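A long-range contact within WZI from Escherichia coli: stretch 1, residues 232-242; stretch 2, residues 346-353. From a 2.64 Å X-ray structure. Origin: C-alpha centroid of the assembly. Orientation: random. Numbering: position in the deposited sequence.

Stretch 1 232-242: RIMQWGGKGRP
Stretch 2, residues 346-353: HIYKDGYY

The contact between residues 232-242 and 346-353 of WZI is a tyrosine-centred docking of an irregular segment against the end of a strand and the loop that follows it, and it illustrates how one phenol can anchor a loop by combining a packed ring face with a hydrogen-bonding tip.

The first stretch runs as an extended strand through Trp-236, with phi/psi near -134/136 at Ile-233 and -92/118 at Gln-235. It leaves the strand through Gly-237 (74/-174) and Gly-238 (118/177) and makes a type II turn from Gly-238 to Arg-241, with Lys-239 at -68/128 and Gly-240 at 77/22, closed by a weak bond from Arg-241 N to Gly-238 O of 3.3 Å. The second stretch has little regular structure and runs obliquely to the strand, neither parallel nor antiparallel; a type I turn spans Tyr-348 (-78/88), Lys-349 (-81/-22), Asp-350 (-72/-5) and Gly-351 (80/-169), with Gly-351 N donating to Tyr-348 O at 3.1 Å. The backbones stay well apart, with CA of Gln-235 7.8 Å from CA of Tyr-348 and CA of Arg-241 9.4 Å from CA of Ile-347. The buried surface totals 449 Å².

Strand alternation sorts the first stretch: Ile-233 and Gln-235 point toward the partner, whereas Met-234, a selenomethionine, and Trp-236 point away. Tyr-348 (chi1 -62°, m; chi2 -85°) reaches back toward the strand. Its ring receives Gln-235 (chi1 and chi2 both t) over one face, CG lying 4.0 Å from the ring centroid and 15° off the normal, a CH-pi contact in which the aliphatic part of a polar side chain serves as packing surface. At the ring's tip, Tyr-348 OH donates to Gly-237 O at 2.6 Å, a short bond near the ring plane that ties the phenol to the backbone just beyond the strand. The same oxygen accepts a weak bond from Arg-241 NE at 3.4 Å, with an N-H...O angle of 146°.

Arg-241 is folded compactly, with chi1 to chi3 all m. Its guanidinium carries Ile-347 (m, m) over one face, Arg-241 NH1 standing 3.5 Å from Ile-347 CG2; the flat, weakly solvated face of the cation suits an aliphatic neighbour.

Farther back along the strand, Tyr-352 (chi1 -168°, t; chi2 61°) leaves its backbone sideways, but its end approaches Ile-233 (chi1 -92°, between wells; chi2 -71°, m), whose CG2 lies 3.8 Å from Tyr-352 CE1 in an apolar contact. Gln-235 NE2 sits at the edge of this second ring, 4.3 Å from Tyr-352 CD1, so Gln-235 packs against both tyrosines.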

# COMPACT_ATOMS: atom_id res chain seq x y z
N ARG A 232 -14.14 -5.60 -1.87
CA ARG A 232 -15.31 -4.76 -1.84
C ARG A 232 -15.21 -3.76 -0.68
O ARG A 232 -14.71 -4.08 0.40
CB ARG A 232 -16.55 -5.65 -1.70
CG ARG A 232 -17.89 -4.95 -1.85
CD ARG A 232 -19.01 -5.97 -1.91
NE ARG A 232 -20.27 -5.47 -1.36
CZ ARG A 232 -21.14 -4.69 -2.00
NH1 ARG A 232 -20.90 -4.27 -3.25
NH2 ARG A 232 -22.26 -4.31 -1.40
N ILE A 233 -15.66 -2.54 -0.93
CA ILE A 233 -15.69 -1.46 0.06
C ILE A 233 -17.04 -0.77 0.00
O ILE A 233 -17.54 -0.50 -1.09
CB ILE A 233 -14.60 -0.41 -0.25
CG1 ILE A 233 -13.30 -0.74 0.48
CG2 ILE A 233 -15.04 0.98 0.17
CD1 ILE A 233 -13.36 -0.52 1.97
N MSE A 234 -17.63 -0.49 1.15
CA MSE A 234 -18.81 0.38 1.16
C MSE A 234 -18.62 1.56 2.08
O MSE A 234 -18.14 1.43 3.21
CB MSE A 234 -20.11 -0.36 1.46
CG MSE A 234 -20.07 -1.18 2.72
SE MSE A 234 -21.90 -1.73 3.18
CE MSE A 234 -21.37 -3.47 3.97
N GLN A 235 -18.98 2.73 1.58
CA GLN A 235 -18.98 3.97 2.35
C GLN A 235 -20.38 4.10 2.94
O GLN A 235 -21.35 4.21 2.21
CB GLN A 235 -18.65 5.14 1.44
CG GLN A 235 -18.09 6.37 2.12
CD GLN A 235 -17.50 7.37 1.14
OE1 GLN A 235 -16.84 8.34 1.54
NE2 GLN A 235 -17.74 7.15 -0.15
N TRP A 236 -20.48 4.09 4.27
CA TRP A 236 -21.75 3.84 4.94
C TRP A 236 -21.80 4.55 6.27
O TRP A 236 -20.77 4.88 6.85
CB TRP A 236 -21.90 2.32 5.10
CG TRP A 236 -23.12 1.86 5.86
CD1 TRP A 236 -24.39 1.60 5.36
CD2 TRP A 236 -23.20 1.57 7.29
NE1 TRP A 236 -25.23 1.19 6.36
CE2 TRP A 236 -24.58 1.16 7.54
CE3 TRP A 236 -22.31 1.61 8.35
CZ2 TRP A 236 -25.02 0.81 8.80
CZ3 TRP A 236 -22.76 1.26 9.62
CH2 TRP A 236 -24.08 0.87 9.84
N GLY A 237 -23.01 4.83 6.76
CA GLY A 237 -23.16 5.53 8.04
C GLY A 237 -22.82 7.02 8.00
O GLY A 237 -22.57 7.59 6.93
N GLY A 238 -22.83 7.65 9.18
CA GLY A 238 -22.58 9.09 9.33
C GLY A 238 -23.77 9.83 9.92
O GLY A 238 -24.81 9.24 10.17
N LYS A 239 -23.62 11.13 10.16
CA LYS A 239 -24.74 11.93 10.65
C LYS A 239 -25.84 12.08 9.58
O LYS A 239 -25.57 12.45 8.43
CB LYS A 239 -24.28 13.30 11.17
CG LYS A 239 -23.49 13.18 12.46
CD LYS A 239 -23.33 14.51 13.21
CE LYS A 239 -22.35 14.33 14.37
NZ LYS A 239 -22.17 15.54 15.21
N GLY A 240 -27.07 11.77 9.97
CA GLY A 240 -28.21 11.82 9.07
C GLY A 240 -28.26 10.64 8.12
O GLY A 240 -28.90 10.69 7.07
N ARG A 241 -27.59 9.55 8.51
CA ARG A 241 -27.51 8.37 7.66
C ARG A 241 -28.10 7.17 8.38
O ARG A 241 -28.07 7.10 9.60
CB ARG A 241 -26.07 8.11 7.27
CG ARG A 241 -25.42 9.23 6.46
CD ARG A 241 -26.05 9.39 5.09
NE ARG A 241 -26.08 8.11 4.40
CZ ARG A 241 -26.95 7.75 3.47
NH1 ARG A 241 -27.90 8.59 3.06
NH2 ARG A 241 -26.87 6.54 2.93
N PRO A 242 -28.66 6.22 7.62
CA PRO A 242 -29.09 4.99 8.26
C PRO A 242 -27.88 4.24 8.81
O PRO A 242 -26.88 4.08 8.10
CB PRO A 242 -29.74 4.19 7.13
CG PRO A 242 -29.85 5.10 5.97
CD PRO A 242 -28.92 6.24 6.17
N HIS A 346 -22.91 11.09 -4.61
CA HIS A 346 -23.98 12.09 -4.50
C HIS A 346 -24.52 12.24 -3.10
O HIS A 346 -25.10 13.28 -2.78
CB HIS A 346 -25.11 11.79 -5.49
CG HIS A 346 -25.76 10.44 -5.29
ND1 HIS A 346 -25.10 9.28 -5.49
CD2 HIS A 346 -27.06 10.09 -4.92
CE1 HIS A 346 -25.93 8.24 -5.24
NE2 HIS A 346 -27.12 8.74 -4.90
N ILE A 347 -24.35 11.21 -2.27
CA ILE A 347 -24.61 11.33 -0.83
C ILE A 347 -23.31 11.73 -0.14
O ILE A 347 -23.21 12.80 0.45
CB ILE A 347 -25.17 10.02 -0.21
CG1 ILE A 347 -26.55 9.69 -0.78
CG2 ILE A 347 -25.26 10.14 1.31
CD1 ILE A 347 -27.52 10.85 -0.80
N TYR A 348 -22.31 10.87 -0.23
CA TYR A 348 -20.99 11.17 0.30
C TYR A 348 -20.30 12.11 -0.68
O TYR A 348 -19.59 11.68 -1.59
CB TYR A 348 -20.22 9.85 0.56
CG TYR A 348 -20.92 9.01 1.61
CD1 TYR A 348 -20.70 9.23 2.96
CD2 TYR A 348 -21.85 8.04 1.25
CE1 TYR A 348 -21.36 8.48 3.92
CE2 TYR A 348 -22.52 7.29 2.21
CZ TYR A 348 -22.26 7.51 3.54
OH TYR A 348 -22.92 6.79 4.51
N LYS A 349 -20.53 13.40 -0.48
CA LYS A 349 -20.24 14.41 -1.50
C LYS A 349 -18.78 14.82 -1.55
O LYS A 349 -18.32 15.32 -2.57
CB LYS A 349 -21.11 15.66 -1.29
CG LYS A 349 -22.59 15.43 -1.59
CD LYS A 349 -23.36 16.73 -1.41
CE LYS A 349 -24.84 16.57 -1.72
NZ LYS A 349 -25.41 17.91 -2.06
N ASP A 350 -18.05 14.60 -0.46
CA ASP A 350 -16.60 14.81 -0.43
C ASP A 350 -15.89 13.72 -1.25
O ASP A 350 -14.67 13.74 -1.39
CB ASP A 350 -16.06 14.78 1.00
CG ASP A 350 -16.29 16.07 1.79
OD1 ASP A 350 -16.94 17.03 1.31
OD2 ASP A 350 -15.78 16.10 2.94
N GLY A 351 -16.64 12.73 -1.74
CA GLY A 351 -16.08 11.71 -2.62
C GLY A 351 -15.36 10.66 -1.82
O GLY A 351 -15.46 10.62 -0.60
N TYR A 352 -14.61 9.80 -2.52
CA TYR A 352 -13.86 8.69 -1.91
C TYR A 352 -12.47 9.23 -1.50
O TYR A 352 -11.43 8.81 -2.03
CB TYR A 352 -13.77 7.53 -2.90
CG TYR A 352 -13.26 6.21 -2.32
CD1 TYR A 352 -13.95 5.57 -1.29
CD2 TYR A 352 -12.12 5.59 -2.83
CE1 TYR A 352 -13.50 4.38 -0.76
CE2 TYR A 352 -11.67 4.39 -2.31
CZ TYR A 352 -12.36 3.79 -1.27
OH TYR A 352 -11.92 2.60 -0.74
N TYR A 353 -12.49 10.20 -0.58
CA TYR A 353 -11.31 10.91 -0.10
C TYR A 353 -11.45 11.25 1.38
O TYR A 353 -12.52 11.66 1.82
CB TYR A 353 -11.14 12.25 -0.81
CG TYR A 353 -10.96 12.19 -2.30
CD1 TYR A 353 -12.05 11.98 -3.13
CD2 TYR A 353 -9.73 12.38 -2.89
CE1 TYR A 353 -11.91 11.95 -4.51
CE2 TYR A 353 -9.57 12.35 -4.26
CZ TYR A 353 -10.67 12.14 -5.07
OH TYR A 353 -10.54 12.09 -6.44